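Local coordinates for protein cysteine synthase (Fusobacterium nucleatum subsp. nucleatum strain ATCC 25586, PDB 5XEM) that produces hydrogen sulfide with pyridoxal 5'-phosphate as cofactor, forms lanthionine by beta-replacement and probably makes L-cysteine from O-acetyl-L-serine and sulfide, at residues 26-30 with 282-288; 189-193 with 239-243; 252-256 with 269-275; 203-207 with 220-226. One frame throughout, in Å; residues are numbered along the deposited sequence.

Contact 1 of 4, residues 26-30 with 282-288; sequences DTFGN and SKENADK
Residues 26-30 offer Thr27 O, Phe28 O and the side-chain amide of Asn30 to residues 282-288. A type I' turn runs from Thr27 to Asn30, with Phe28 (60/45) and Gly29 (69/17) both at positive phi, and Asp26 leads into it through an Asx turn, its OD1 accepting from Phe28 N at 3.0 Å. The helix lasts to Glu284 and the chain then uncoils, so that Gly29 CA and Asp287 CA come to 4.0 Å. Asn30 (chi1 m, chi2 -57°) does most of the polar work: ND2 donates to Ser282 OG (2.9 Å) and to Asn285 O (2.9 Å), while OD1 accepts from Lys288 N (3.2 Å). Ser282, chi1 t, donates from OG to Thr27 O (2.7 Å), and Asp287 N donates to Phe28 O (2.8 Å). Phe28 (m, chi2 -66°) lays a ring face against Lys283, whose CB stands 3.9 Å from the ring centroid in a CH-pi contact; the rest of the lysine leads away. At Gly29 a CB would collide with Asp287 OD1. This is a type I' turn ending the loop between antiparallel strands 19-21 and 31-36, docked on the C-terminus of helix 269-284.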
loop_
_atom_site.group_PDB
_atom_site.type_symbol
_atom_site.label_atom_id
_atom_site.label_comp_id
_atom_site.label_asym_id
_atom_site.label_seq_id
_atom_site.Cartn_x
_atom_site.Cartn_y
_atom_site.Cartn_z
ATOM N N ASP A 26 -19.361 -14.227 -7.475
ATOM C CA ASP A 26 -19.755 -15.064 -8.617
ATOM C C ASP A 26 -19.209 -14.454 -9.888
ATOM O O ASP A 26 -19.467 -13.298 -10.161
ATOM C CB ASP A 26 -21.282 -15.173 -8.721
ATOM C CG ASP A 26 -21.731 -16.208 -9.754
ATOM O OD1 ASP A 26 -20.865 -16.884 -10.343
ATOM O OD2 ASP A 26 -22.954 -16.339 -9.965
ATOM N N THR A 27 -18.468 -15.228 -10.671
ATOM C CA THR A 27 -17.871 -14.736 -11.928
ATOM C C THR A 27 -18.437 -15.455 -13.187
ATOM O O THR A 27 -17.862 -15.387 -14.297
ATOM C CB THR A 27 -16.313 -14.763 -11.858
ATOM O OG1 THR A 27 -15.825 -16.108 -11.733
ATOM C CG2 THR A 27 -15.823 -13.928 -10.640
ATOM N N PHE A 28 -19.588 -16.108 -12.982
ATOM C CA PHE A 28 -20.431 -16.636 -14.063
ATOM C C PHE A 28 -19.727 -17.649 -14.942
ATOM O O PHE A 28 -19.828 -17.597 -16.176
ATOM C CB PHE A 28 -21.008 -15.488 -14.894
ATOM C CG PHE A 28 -21.631 -14.413 -14.054
ATOM C CD1 PHE A 28 -22.773 -14.678 -13.313
ATOM C CD2 PHE A 28 -21.040 -13.156 -13.951
ATOM C CE1 PHE A 28 -23.335 -13.697 -12.501
ATOM C CE2 PHE A 28 -21.599 -12.173 -13.148
ATOM C CZ PHE A 28 -22.741 -12.443 -12.420
ATOM N N GLY A 29 -19.016 -18.572 -14.301
ATOM C CA GLY A 29 -18.338 -19.652 -15.007
ATOM C C GLY A 29 -17.147 -19.275 -15.882
ATOM O O GLY A 29 -16.726 -20.055 -16.736
ATOM N N ASN A 30 -16.592 -18.083 -15.675
ATOM C CA ASN A 30 -15.288 -17.732 -16.243
ATOM C C ASN A 30 -14.353 -17.388 -15.104
ATOM O O ASN A 30 -14.815 -17.063 -14.038
ATOM C CB ASN A 30 -15.429 -16.546 -17.175
ATOM C CG ASN A 30 -16.340 -16.846 -18.349
ATOM O OD1 ASN A 30 -16.094 -17.804 -19.100
ATOM N ND2 ASN A 30 -17.383 -16.029 -18.525
ATOM N N SER A 282 -18.358 -10.889 -18.425
ATOM C CA SER A 282 -18.300 -12.309 -18.112
ATOM C C SER A 282 -19.705 -12.935 -18.026
ATOM O O SER A 282 -19.919 -14.041 -18.521
ATOM C CB SER A 282 -17.533 -12.545 -16.825
ATOM O OG SER A 282 -17.396 -13.922 -16.562
ATOM N N LYS A 283 -20.657 -12.224 -17.439
ATOM C CA LYS A 283 -22.064 -12.650 -17.483
ATOM C C LYS A 283 -22.630 -12.725 -18.924
ATOM O O LYS A 283 -23.334 -13.682 -19.253
ATOM C CB LYS A 283 -22.945 -11.754 -16.623
ATOM C CG LYS A 283 -24.369 -12.291 -16.468
ATOM C CD LYS A 283 -25.098 -11.676 -15.278
ATOM C CE LYS A 283 -26.296 -12.516 -14.817
ATOM N NZ LYS A 283 -27.557 -12.210 -15.553
ATOM N N GLU A 284 -22.320 -11.742 -19.776
ATOM C CA GLU A 284 -22.723 -11.810 -21.197
ATOM C C GLU A 284 -22.064 -12.975 -21.936
ATOM O O GLU A 284 -22.550 -13.398 -22.980
ATOM C CB GLU A 284 -22.429 -10.509 -21.950
ATOM C CG GLU A 284 -23.339 -9.355 -21.574
ATOM C CD GLU A 284 -23.404 -8.257 -22.627
ATOM O OE1 GLU A 284 -22.460 -8.124 -23.434
ATOM O OE2 GLU A 284 -24.417 -7.523 -22.647
ATOM N N ASN A 285 -20.951 -13.479 -21.405
ATOM C CA ASN A 285 -20.233 -14.598 -21.999
ATOM C C ASN A 285 -20.075 -15.728 -21.003
ATOM O O ASN A 285 -19.027 -16.387 -20.944
ATOM C CB ASN A 285 -18.863 -14.134 -22.502
ATOM C CG ASN A 285 -18.967 -13.167 -23.655
ATOM O OD1 ASN A 285 -18.894 -13.566 -24.816
ATOM N ND2 ASN A 285 -19.176 -11.893 -23.350
ATOM N N ALA A 286 -21.133 -15.959 -20.235
ATOM C CA ALA A 286 -21.116 -16.893 -19.117
ATOM C C ALA A 286 -20.711 -18.291 -19.520
ATOM O O ALA A 286 -21.000 -18.738 -20.642
ATOM C CB ALA A 286 -22.470 -16.937 -18.434
ATOM N N ASP A 287 -20.024 -18.963 -18.601
ATOM C CA ASP A 287 -19.685 -20.368 -18.730
ATOM C C ASP A 287 -19.020 -20.737 -20.050
ATOM O O ASP A 287 -19.483 -21.631 -20.758
ATOM C CB ASP A 287 -20.945 -21.193 -18.521
ATOM C CG ASP A 287 -21.606 -20.897 -17.195
ATOM O OD1 ASP A 287 -21.122 -21.404 -16.167
ATOM O OD2 ASP A 287 -22.604 -20.146 -17.182
ATOM N N LYS A 288 -17.937 -20.038 -20.376
ATOM C CA LYS A 288 -17.083 -20.390 -21.501
ATOM C C LYS A 288 -15.670 -20.698 -21.031
ATOM O O LYS A 288 -14.784 -20.901 -21.861
ATOM C CB LYS A 288 -17.034 -19.250 -22.511
ATOM C CG LYS A 288 -18.348 -18.933 -23.195
ATOM C CD LYS A 288 -18.141 -17.819 -24.204
ATOM C CE LYS A 288 -19.416 -17.488 -24.969
ATOM N NZ LYS A 288 -20.533 -17.116 -24.050
#

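Contact 2 of 4, residues 189-193 with 239-243; sequences AKKLK and SLADD
Leu240 (m, t) lays its CD1 against one turn of helix 189-193, 4.2 Å from Ala189 CB and 4.0 Å from Lys190 CB, and the closest CA pair is again Ala189 with Leu240, at 6.7 Å. Lys193, chi1 -85° and otherwise extended t, t, t, runs alongside Leu240 (CD to CD2 4.2 Å) and delivers NZ to the backbone beyond it. Lys193 NZ donates to Leu240 O at 2.8 Å and forms a salt bridge with Asp242 OD2 at 2.6 Å; water 1 accepts from Lys193 NZ (3.0 Å) and donates to Ser239 O (2.8 Å). The receiving chain is a 3-10 end at Ser239 and Leu240 that opens into a loop, with Asp242 (m, chi2 -73°) bringing its carboxylate nearer the helix. Thr201 gives its N to Asp242 OD2 and accepts from Lys193 NZ at OG1. Lys193 thus joins helix 183-195 to the loop before strand 245-247, outermost within this chain in the mixed sheet.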
loop_
_atom_site.group_PDB
_atom_site.type_symbol
_atom_site.label_atom_id
_atom_site.label_comp_id
_atom_site.label_asym_id
_atom_site.label_seq_id
_atom_site.Cartn_x
_atom_site.Cartn_y
_atom_site.Cartn_z
ATOM N N ALA A 189 -2.556 -3.899 -24.188
ATOM C CA ALA A 189 -3.342 -4.597 -25.209
ATOM C C ALA A 189 -2.530 -4.842 -26.459
ATOM O O ALA A 189 -2.710 -5.891 -27.091
ATOM C CB ALA A 189 -4.601 -3.801 -25.570
ATOM N N LYS A 190 -1.655 -3.892 -26.822
ATOM C CA LYS A 190 -0.802 -4.029 -28.010
ATOM C C LYS A 190 0.108 -5.237 -27.879
ATOM O O LYS A 190 0.183 -6.077 -28.791
ATOM C CB LYS A 190 0.014 -2.778 -28.266
ATOM C CG LYS A 190 0.872 -2.807 -29.545
ATOM C CD LYS A 190 1.502 -1.445 -29.800
ATOM C CE LYS A 190 2.414 -1.449 -31.020
ATOM N NZ LYS A 190 3.289 -0.247 -31.109
ATOM N N LYS A 191 0.751 -5.376 -26.719
ATOM C CA LYS A 191 1.641 -6.505 -26.504
ATOM C C LYS A 191 0.888 -7.814 -26.485
ATOM O O LYS A 191 1.306 -8.796 -27.122
ATOM C CB LYS A 191 2.479 -6.342 -25.228
ATOM C CG LYS A 191 3.286 -7.581 -24.826
ATOM C CD LYS A 191 4.291 -8.062 -25.865
ATOM C CE LYS A 191 5.439 -7.094 -26.082
ATOM N NZ LYS A 191 6.318 -6.880 -24.905
ATOM N N LEU A 192 -0.223 -7.843 -25.769
ATOM C CA LEU A 192 -0.993 -9.060 -25.637
ATOM C C LEU A 192 -1.499 -9.565 -27.009
ATOM O O LEU A 192 -1.450 -10.768 -27.280
ATOM C CB LEU A 192 -2.175 -8.850 -24.692
ATOM C CG LEU A 192 -1.859 -8.627 -23.199
ATOM C CD1 LEU A 192 -3.159 -8.428 -22.406
ATOM C CD2 LEU A 192 -1.001 -9.744 -22.633
ATOM N N LYS A 193 -1.969 -8.644 -27.849
ATOM C CA LYS A 193 -2.483 -8.989 -29.168
ATOM C C LYS A 193 -1.363 -9.394 -30.133
ATOM O O LYS A 193 -1.605 -10.175 -31.067
ATOM C CB LYS A 193 -3.315 -7.841 -29.745
ATOM C CG LYS A 193 -4.743 -7.891 -29.260
ATOM C CD LYS A 193 -5.656 -6.824 -29.851
ATOM C CE LYS A 193 -7.099 -7.218 -29.581
ATOM N NZ LYS A 193 -8.155 -6.207 -29.884
ATOM N N SER A 239 -7.824 1.425 -32.111
ATOM C CA SER A 239 -7.827 0.285 -33.035
ATOM C C SER A 239 -7.677 -1.040 -32.290
ATOM O O SER A 239 -7.990 -2.106 -32.833
ATOM C CB SER A 239 -6.737 0.439 -34.089
ATOM O OG SER A 239 -5.446 0.264 -33.534
ATOM N N LEU A 240 -7.225 -0.964 -31.036
ATOM C CA LEU A 240 -7.073 -2.129 -30.164
ATOM C C LEU A 240 -8.365 -2.521 -29.446
ATOM O O LEU A 240 -8.463 -3.626 -28.925
ATOM C CB LEU A 240 -5.960 -1.855 -29.134
ATOM C CG LEU A 240 -4.556 -1.637 -29.703
ATOM C CD1 LEU A 240 -3.599 -1.088 -28.646
ATOM C CD2 LEU A 240 -4.012 -2.950 -30.271
ATOM N N ALA A 241 -9.364 -1.636 -29.427
ATOM C CA ALA A 241 -10.584 -1.853 -28.633
ATOM C C ALA A 241 -11.585 -2.741 -29.348
ATOM O O ALA A 241 -12.147 -2.331 -30.348
ATOM C CB ALA A 241 -11.256 -0.514 -28.316
ATOM N N ASP A 242 -11.843 -3.922 -28.813
ATOM C CA ASP A 242 -12.843 -4.807 -29.398
ATOM C C ASP A 242 -14.274 -4.340 -29.173
ATOM O O ASP A 242 -15.168 -4.709 -29.933
ATOM C CB ASP A 242 -12.636 -6.233 -28.927
ATOM C CG ASP A 242 -11.415 -6.861 -29.552
ATOM O OD1 ASP A 242 -11.472 -7.190 -30.753
ATOM O OD2 ASP A 242 -10.382 -7.007 -28.855
ATOM N N ASP A 243 -14.479 -3.533 -28.129
ATOM C CA ASP A 243 -15.716 -2.807 -27.858
ATOM C C ASP A 243 -15.320 -1.778 -26.785
ATOM O O ASP A 243 -14.225 -1.876 -26.245
ATOM C CB ASP A 243 -16.783 -3.756 -27.302
ATOM C CG ASP A 243 -18.200 -3.211 -27.421
ATOM O OD1 ASP A 243 -18.385 -2.096 -27.958
ATOM O OD2 ASP A 243 -19.125 -3.899 -26.957
HETATM O O HOH W 1 -7.273 -4.783 -32.403
#

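Contact 3 of 4, residues 252-256 with 269-275; sequences AFEMM and ISTGATF. With PLP (pyridoxal-5'-phosphate), chain D.
A glycine stands where these two helices cross, and the segment axes approach to 7.0 Å at a signed angle of 98°. Ala252 begins the contact, its CB 3.7 Å from Ala273 CB and 4.1 Å from Ile269 CG2, while its carbonyl O receives a CA-H...O contact from Gly272 CA (3.5 Å). Phe253 (chi1 -81°, chi2 -79°) has its CB directed away, yet its ring returns so that Ile269 CG2 lies over one face, 4.1 Å from the centroid. Met255 (t, p, p) sets CG 3.5 Å from Phe275 CD2, and its SD reaches that ring's edge in a Met-aromatic contact, 4.9 Å from the centroid. Met256, extended t, t, t, brings SD within 3.9 Å of Ile269 CG1. A CB on Gly272 would clash with Ala252 O and Met256 N. Across the segments the packing is apolar, whereas Ser270, its CA-to-CB bond pointing away, donates from OG to PLP N1 (2.6 Å), so the pyridine nitrogen acts as acceptor, as in related cysteine synthases.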
loop_
_atom_site.group_PDB
_atom_site.type_symbol
_atom_site.label_atom_id
_atom_site.label_comp_id
_atom_site.label_asym_id
_atom_site.label_seq_id
_atom_site.Cartn_x
_atom_site.Cartn_y
_atom_site.Cartn_z
ATOM N N ALA A 252 -19.694 1.440 -9.740
ATOM C CA ALA A 252 -18.252 1.413 -9.457
ATOM C C ALA A 252 -17.989 1.397 -7.938
ATOM O O ALA A 252 -17.180 0.614 -7.468
ATOM C CB ALA A 252 -17.525 2.591 -10.127
ATOM N N PHE A 253 -18.669 2.267 -7.195
ATOM C CA PHE A 253 -18.546 2.308 -5.749
ATOM C C PHE A 253 -19.045 0.998 -5.135
ATOM O O PHE A 253 -18.405 0.433 -4.237
ATOM C CB PHE A 253 -19.293 3.508 -5.158
ATOM C CG PHE A 253 -18.522 4.799 -5.252
ATOM C CD1 PHE A 253 -17.508 5.077 -4.347
ATOM C CD2 PHE A 253 -18.765 5.695 -6.264
ATOM C CE1 PHE A 253 -16.766 6.247 -4.444
ATOM C CE2 PHE A 253 -18.037 6.872 -6.359
ATOM C CZ PHE A 253 -17.049 7.151 -5.459
ATOM N N GLU A 254 -20.175 0.505 -5.630
ATOM C CA GLU A 254 -20.733 -0.740 -5.107
ATOM C C GLU A 254 -19.741 -1.908 -5.265
ATOM O O GLU A 254 -19.537 -2.711 -4.338
ATOM C CB GLU A 254 -22.075 -1.042 -5.788
ATOM C CG GLU A 254 -22.727 -2.323 -5.287
ATOM C CD GLU A 254 -24.170 -2.514 -5.760
ATOM O OE1 GLU A 254 -24.868 -1.512 -6.038
ATOM O OE2 GLU A 254 -24.597 -3.688 -5.828
ATOM N N MET A 255 -19.116 -2.002 -6.432
ATOM C CA MET A 255 -18.205 -3.086 -6.726
ATOM C C MET A 255 -16.862 -2.905 -5.997
ATOM O O MET A 255 -16.258 -3.890 -5.606
ATOM C CB MET A 255 -18.005 -3.217 -8.239
ATOM C CG MET A 255 -17.437 -4.539 -8.699
ATOM S SD MET A 255 -18.258 -6.024 -8.046
ATOM C CE MET A 255 -19.973 -5.505 -8.027
ATOM N N MET A 256 -16.414 -1.667 -5.815
ATOM C CA MET A 256 -15.237 -1.414 -4.960
ATOM C C MET A 256 -15.501 -2.018 -3.568
ATOM O O MET A 256 -14.669 -2.711 -3.002
ATOM C CB MET A 256 -15.004 0.085 -4.832
ATOM C CG MET A 256 -13.800 0.476 -4.006
ATOM S SD MET A 256 -13.657 2.263 -3.975
ATOM C CE MET A 256 -12.417 2.476 -2.690
ATOM N N ILE A 269 -11.606 3.362 -6.930
ATOM C CA ILE A 269 -12.917 3.479 -7.554
ATOM C C ILE A 269 -12.863 2.938 -8.959
ATOM O O ILE A 269 -13.778 2.239 -9.409
ATOM C CB ILE A 269 -13.436 4.929 -7.548
ATOM C CG1 ILE A 269 -13.443 5.547 -6.136
ATOM C CG2 ILE A 269 -14.861 4.982 -8.118
ATOM C CD1 ILE A 269 -13.412 7.084 -6.090
ATOM N N SER A 270 -11.792 3.258 -9.682
ATOM C CA SER A 270 -11.634 2.740 -11.043
ATOM C C SER A 270 -11.503 1.227 -11.095
ATOM O O SER A 270 -11.853 0.614 -12.114
ATOM C CB SER A 270 -10.479 3.426 -11.795
ATOM O OG SER A 270 -9.213 2.953 -11.405
ATOM N N THR A 271 -10.975 0.605 -10.037
ATOM C CA THR A 271 -10.926 -0.848 -9.973
ATOM C C THR A 271 -12.353 -1.407 -9.852
ATOM O O THR A 271 -12.662 -2.408 -10.497
ATOM C CB THR A 271 -10.078 -1.354 -8.777
ATOM O OG1 THR A 271 -8.708 -0.939 -8.964
ATOM C CG2 THR A 271 -10.165 -2.857 -8.636
ATOM N N GLY A 272 -13.187 -0.760 -9.045
ATOM C CA GLY A 272 -14.603 -1.131 -8.973
ATOM C C GLY A 272 -15.284 -1.008 -10.327
ATOM O O GLY A 272 -16.023 -1.898 -10.736
ATOM N N ALA A 273 -15.003 0.075 -11.025
ATOM C CA ALA A 273 -15.582 0.319 -12.365
ATOM C C ALA A 273 -15.165 -0.733 -13.378
ATOM O O ALA A 273 -16.020 -1.306 -14.092
ATOM C CB ALA A 273 -15.205 1.716 -12.831
ATOM N N THR A 274 -13.854 -1.006 -13.437
ATOM C CA THR A 274 -13.278 -1.948 -14.389
ATOM C C THR A 274 -13.709 -3.382 -14.093
ATOM O O THR A 274 -14.075 -4.150 -15.009
ATOM C CB THR A 274 -11.737 -1.823 -14.411
ATOM O OG1 THR A 274 -11.401 -0.462 -14.667
ATOM C CG2 THR A 274 -11.110 -2.729 -15.462
ATOM N N PHE A 275 -13.743 -3.711 -12.806
ATOM C CA PHE A 275 -14.166 -5.017 -12.376
ATOM C C PHE A 275 -15.658 -5.208 -12.661
ATOM O O PHE A 275 -16.068 -6.265 -13.094
ATOM C CB PHE A 275 -13.889 -5.251 -10.886
ATOM C CG PHE A 275 -14.098 -6.663 -10.474
ATOM C CD1 PHE A 275 -13.136 -7.616 -10.749
ATOM C CD2 PHE A 275 -15.276 -7.054 -9.859
ATOM C CE1 PHE A 275 -13.339 -8.927 -10.392
ATOM C CE2 PHE A 275 -15.491 -8.377 -9.505
ATOM C CZ PHE A 275 -14.516 -9.311 -9.771
HETATM N N1 PLP D . -7.490 4.541 -12.558
HETATM C C2 PLP D . -6.812 5.425 -11.808
HETATM C C2A PLP D . -6.940 5.387 -10.285
HETATM C C3 PLP D . -5.962 6.376 -12.402
HETATM O O3 PLP D . -5.275 7.248 -11.623
HETATM C C4 PLP D . -5.829 6.419 -13.788
HETATM C C4A PLP D . -4.927 7.433 -14.471
HETATM C C5 PLP D . -6.548 5.478 -14.537
HETATM C C6 PLP D . -7.360 4.551 -13.887
HETATM C C5A PLP D . -6.477 5.412 -16.047
HETATM O O4P PLP D . -5.163 4.897 -16.468
HETATM P P PLP D . -4.468 5.306 -17.878
HETATM O O1P PLP D . -3.344 4.459 -18.109
HETATM O O2P PLP D . -4.168 6.716 -17.724
HETATM O O3P PLP D . -5.573 5.167 -18.866
#

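Contact 4 of 4, residues 203-207 with 220-226; sequences PVEPA and HKIQGMG. With 85F ((2R)-2-azanyl-3-[(2R)-2-azanyl-3-oxidanyl-3-oxidanylidene-propyl]sulfanyl-propanoic acid), chain C; PLP (pyridoxal-5'-phosphate), chain D.
Pro206, at the end of a strand, acts as a knob seated in a hollow of the loop 220-226. Pro206 CG lies over the face of the His220 ring, 3.6 Å from the centroid in a CH-pi contact; Pro206 CB meets Ile222 CD1 at 4.1 Å, and Pro206 CD faces Gly226 N at 3.7 Å. His220 (p, chi2 91°) holds its wall of the hollow by accepting at ND1 from Ile222 N (3.0 Å). In return Met225 (chi1 -85°, chi2 t, chi3 p) pushes its CE against the strand, 3.4 Å from Val204 O and 4.0 Å from Val204 CG1. Glu205 and Gly226 form the nearest CA pair, 5.9 Å apart. A type II turn runs from Ile222 to Met225, with Gly224 at 96/-33, where a CB would hit PLP C3. Beyond the packing, 85F NZ2 donates to Gly224 O (2.8 Å), Gly226 O (2.9 Å) and, weakly, Met225 O (3.0 Å): backbone carbonyls lining the active site of a PLP-dependent beta-replacement enzyme.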
loop_
_atom_site.group_PDB
_atom_site.type_symbol
_atom_site.label_atom_id
_atom_site.label_comp_id
_atom_site.label_asym_id
_atom_site.label_seq_id
_atom_site.Cartn_x
_atom_site.Cartn_y
_atom_site.Cartn_z
ATOM N N PRO A 203 -11.222 -1.392 -23.340
ATOM C CA PRO A 203 -11.152 -0.251 -22.454
ATOM C C PRO A 203 -12.492 -0.019 -21.766
ATOM O O PRO A 203 -13.555 -0.394 -22.321
ATOM C CB PRO A 203 -10.818 0.891 -23.411
ATOM C CG PRO A 203 -11.574 0.546 -24.649
ATOM C CD PRO A 203 -11.570 -0.959 -24.712
ATOM N N VAL A 204 -12.454 0.593 -20.570
ATOM C CA VAL A 204 -13.645 0.990 -19.861
ATOM C C VAL A 204 -13.585 2.504 -19.678
ATOM O O VAL A 204 -12.518 3.063 -19.412
ATOM C CB VAL A 204 -13.771 0.317 -18.464
ATOM C CG1 VAL A 204 -15.141 0.648 -17.868
ATOM C CG2 VAL A 204 -13.501 -1.195 -18.529
ATOM N N GLU A 205 -14.718 3.164 -19.856
ATOM C CA GLU A 205 -14.831 4.599 -19.577
ATOM C C GLU A 205 -16.025 4.850 -18.667
ATOM O O GLU A 205 -16.870 3.964 -18.476
ATOM C CB GLU A 205 -14.919 5.381 -20.903
ATOM C CG GLU A 205 -16.228 5.234 -21.654
ATOM C CD GLU A 205 -16.259 6.012 -22.965
ATOM O OE1 GLU A 205 -15.304 6.779 -23.235
ATOM O OE2 GLU A 205 -17.248 5.858 -23.717
ATOM N N PRO A 206 -16.095 6.036 -18.045
ATOM C CA PRO A 206 -17.246 6.301 -17.191
ATOM C C PRO A 206 -18.527 6.407 -18.021
ATOM O O PRO A 206 -18.546 7.119 -19.042
ATOM C CB PRO A 206 -16.912 7.658 -16.560
ATOM C CG PRO A 206 -15.456 7.804 -16.711
ATOM C CD PRO A 206 -15.100 7.106 -17.971
ATOM N N ALA A 207 -19.583 5.756 -17.570
ATOM C CA ALA A 207 -20.875 5.868 -18.265
ATOM C C ALA A 207 -21.357 7.304 -18.342
ATOM O O ALA A 207 -21.994 7.646 -19.334
ATOM C CB ALA A 207 -21.945 4.982 -17.617
ATOM N N HIS A 220 -18.261 12.807 -13.640
ATOM C CA HIS A 220 -18.275 11.439 -13.118
ATOM C C HIS A 220 -17.418 11.396 -11.879
ATOM O O HIS A 220 -16.640 12.321 -11.612
ATOM C CB HIS A 220 -17.762 10.440 -14.165
ATOM C CG HIS A 220 -16.281 10.546 -14.404
ATOM N ND1 HIS A 220 -15.380 9.811 -13.702
ATOM C CD2 HIS A 220 -15.542 11.348 -15.277
ATOM C CE1 HIS A 220 -14.130 10.167 -14.086
ATOM N NE2 HIS A 220 -14.229 11.087 -15.050
ATOM N N LYS A 221 -17.596 10.334 -11.103
ATOM C CA LYS A 221 -16.920 10.171 -9.800
ATOM C C LYS A 221 -15.867 9.055 -9.830
ATOM O O LYS A 221 -15.339 8.668 -8.764
ATOM C CB LYS A 221 -17.960 9.864 -8.718
ATOM C CG LYS A 221 -19.021 10.944 -8.568
ATOM C CD LYS A 221 -20.052 10.624 -7.497
ATOM C CE LYS A 221 -21.133 11.693 -7.462
ATOM N NZ LYS A 221 -22.226 11.318 -6.525
ATOM N N ILE A 222 -15.564 8.520 -11.007
ATOM C CA ILE A 222 -14.622 7.386 -11.097
ATOM C C ILE A 222 -13.228 7.994 -11.240
ATOM O O ILE A 222 -12.667 8.100 -12.344
ATOM C CB ILE A 222 -14.944 6.402 -12.234
ATOM C CG1 ILE A 222 -16.436 5.989 -12.186
ATOM C CG2 ILE A 222 -14.000 5.197 -12.189
ATOM C CD1 ILE A 222 -16.890 5.114 -13.341
ATOM N N GLN A 223 -12.681 8.404 -10.099
ATOM C CA GLN A 223 -11.427 9.163 -10.076
ATOM C C GLN A 223 -10.298 8.486 -10.828
ATOM O O GLN A 223 -10.045 7.294 -10.629
ATOM C CB GLN A 223 -11.004 9.451 -8.631
ATOM C CG GLN A 223 -11.999 10.270 -7.844
ATOM C CD GLN A 223 -11.492 10.650 -6.451
ATOM O OE1 GLN A 223 -10.305 11.000 -6.271
ATOM N NE2 GLN A 223 -12.395 10.605 -5.458
ATOM N N GLY A 224 -9.599 9.249 -11.684
ATOM C CA GLY A 224 -8.513 8.695 -12.496
ATOM C C GLY A 224 -8.983 8.312 -13.897
ATOM O O GLY A 224 -8.234 8.433 -14.896
ATOM N N MET A 225 -10.225 7.866 -14.007
ATOM C CA MET A 225 -10.739 7.519 -15.345
ATOM C C MET A 225 -11.383 8.765 -15.987
ATOM O O MET A 225 -11.492 9.822 -15.358
ATOM C CB MET A 225 -11.711 6.354 -15.252
ATOM C CG MET A 225 -11.025 5.000 -15.263
ATOM S SD MET A 225 -12.090 3.603 -14.888
ATOM C CE MET A 225 -13.329 3.813 -16.203
ATOM N N GLY A 226 -11.788 8.635 -17.239
ATOM C CA GLY A 226 -12.406 9.710 -17.978
ATOM C C GLY A 226 -11.362 10.517 -18.723
ATOM O O GLY A 226 -10.189 10.512 -18.371
HETATM N N 85F C . -4.895 8.627 -13.896
HETATM C CA 85F C . -4.113 9.731 -14.493
HETATM C CB 85F C . -5.054 10.750 -15.174
HETATM S SG 85F C . -5.820 10.151 -16.660
HETATM C CD 85F C . -6.762 11.533 -17.340
HETATM C CE 85F C . -7.890 12.069 -16.419
HETATM N NZ2 85F C . -8.747 10.985 -15.920
HETATM C CZ1 85F C . -8.757 13.043 -17.262
HETATM O OH1 85F C . -9.835 13.426 -16.718
HETATM O OH2 85F C . -8.388 13.399 -18.416
HETATM C C 85F C . -3.266 10.429 -13.451
HETATM O OXT 85F C . -2.964 9.775 -12.441
HETATM O O 85F C . -2.889 11.601 -13.702
HETATM N N1 PLP D . -7.490 4.541 -12.558
HETATM C C2 PLP D . -6.812 5.425 -11.808
HETATM C C2A PLP D . -6.940 5.387 -10.285
HETATM C C3 PLP D . -5.962 6.376 -12.402
HETATM O O3 PLP D . -5.275 7.248 -11.623
HETATM C C4 PLP D . -5.829 6.419 -13.788
HETATM C C4A PLP D . -4.927 7.433 -14.471
HETATM C C5 PLP D . -6.548 5.478 -14.537
HETATM C C6 PLP D . -7.360 4.551 -13.887
HETATM C C5A PLP D . -6.477 5.412 -16.047
HETATM O O4P PLP D . -5.163 4.897 -16.468
HETATM P P PLP D . -4.468 5.306 -17.878
HETATM O O1P PLP D . -3.344 4.459 -18.109
HETATM O O2P PLP D . -4.168 6.716 -17.724
HETATM O O3P PLP D . -5.573 5.167 -18.866
#

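In the fold
Nested closure is the principle these contacts illustrate: along the chain, contact 1 encloses the other three, contact 4 lies inside the loop closed by contact 2, and contact 3 follows both. Four strands of the six-stranded mixed sheet are involved or adjoined, 19-21 and 31-36 beside contact 1, 200-206 through contact 4, and 245-247 just after contact 2. Helix 269-284 serves contact 3 at its start and contact 1 at its end, their centres 18 Å apart. Contacts 3 and 4, centres 10 Å apart, touch through Ser270 with Met225 and Ile222, and both reach PLP. Contact 2 meets contact 4 at Pro203, centres 19 Å apart. The set thus gathers round the mixed sheet, from surface contacts 1 and 2 to buried contacts 3 and 4 at the cofactor.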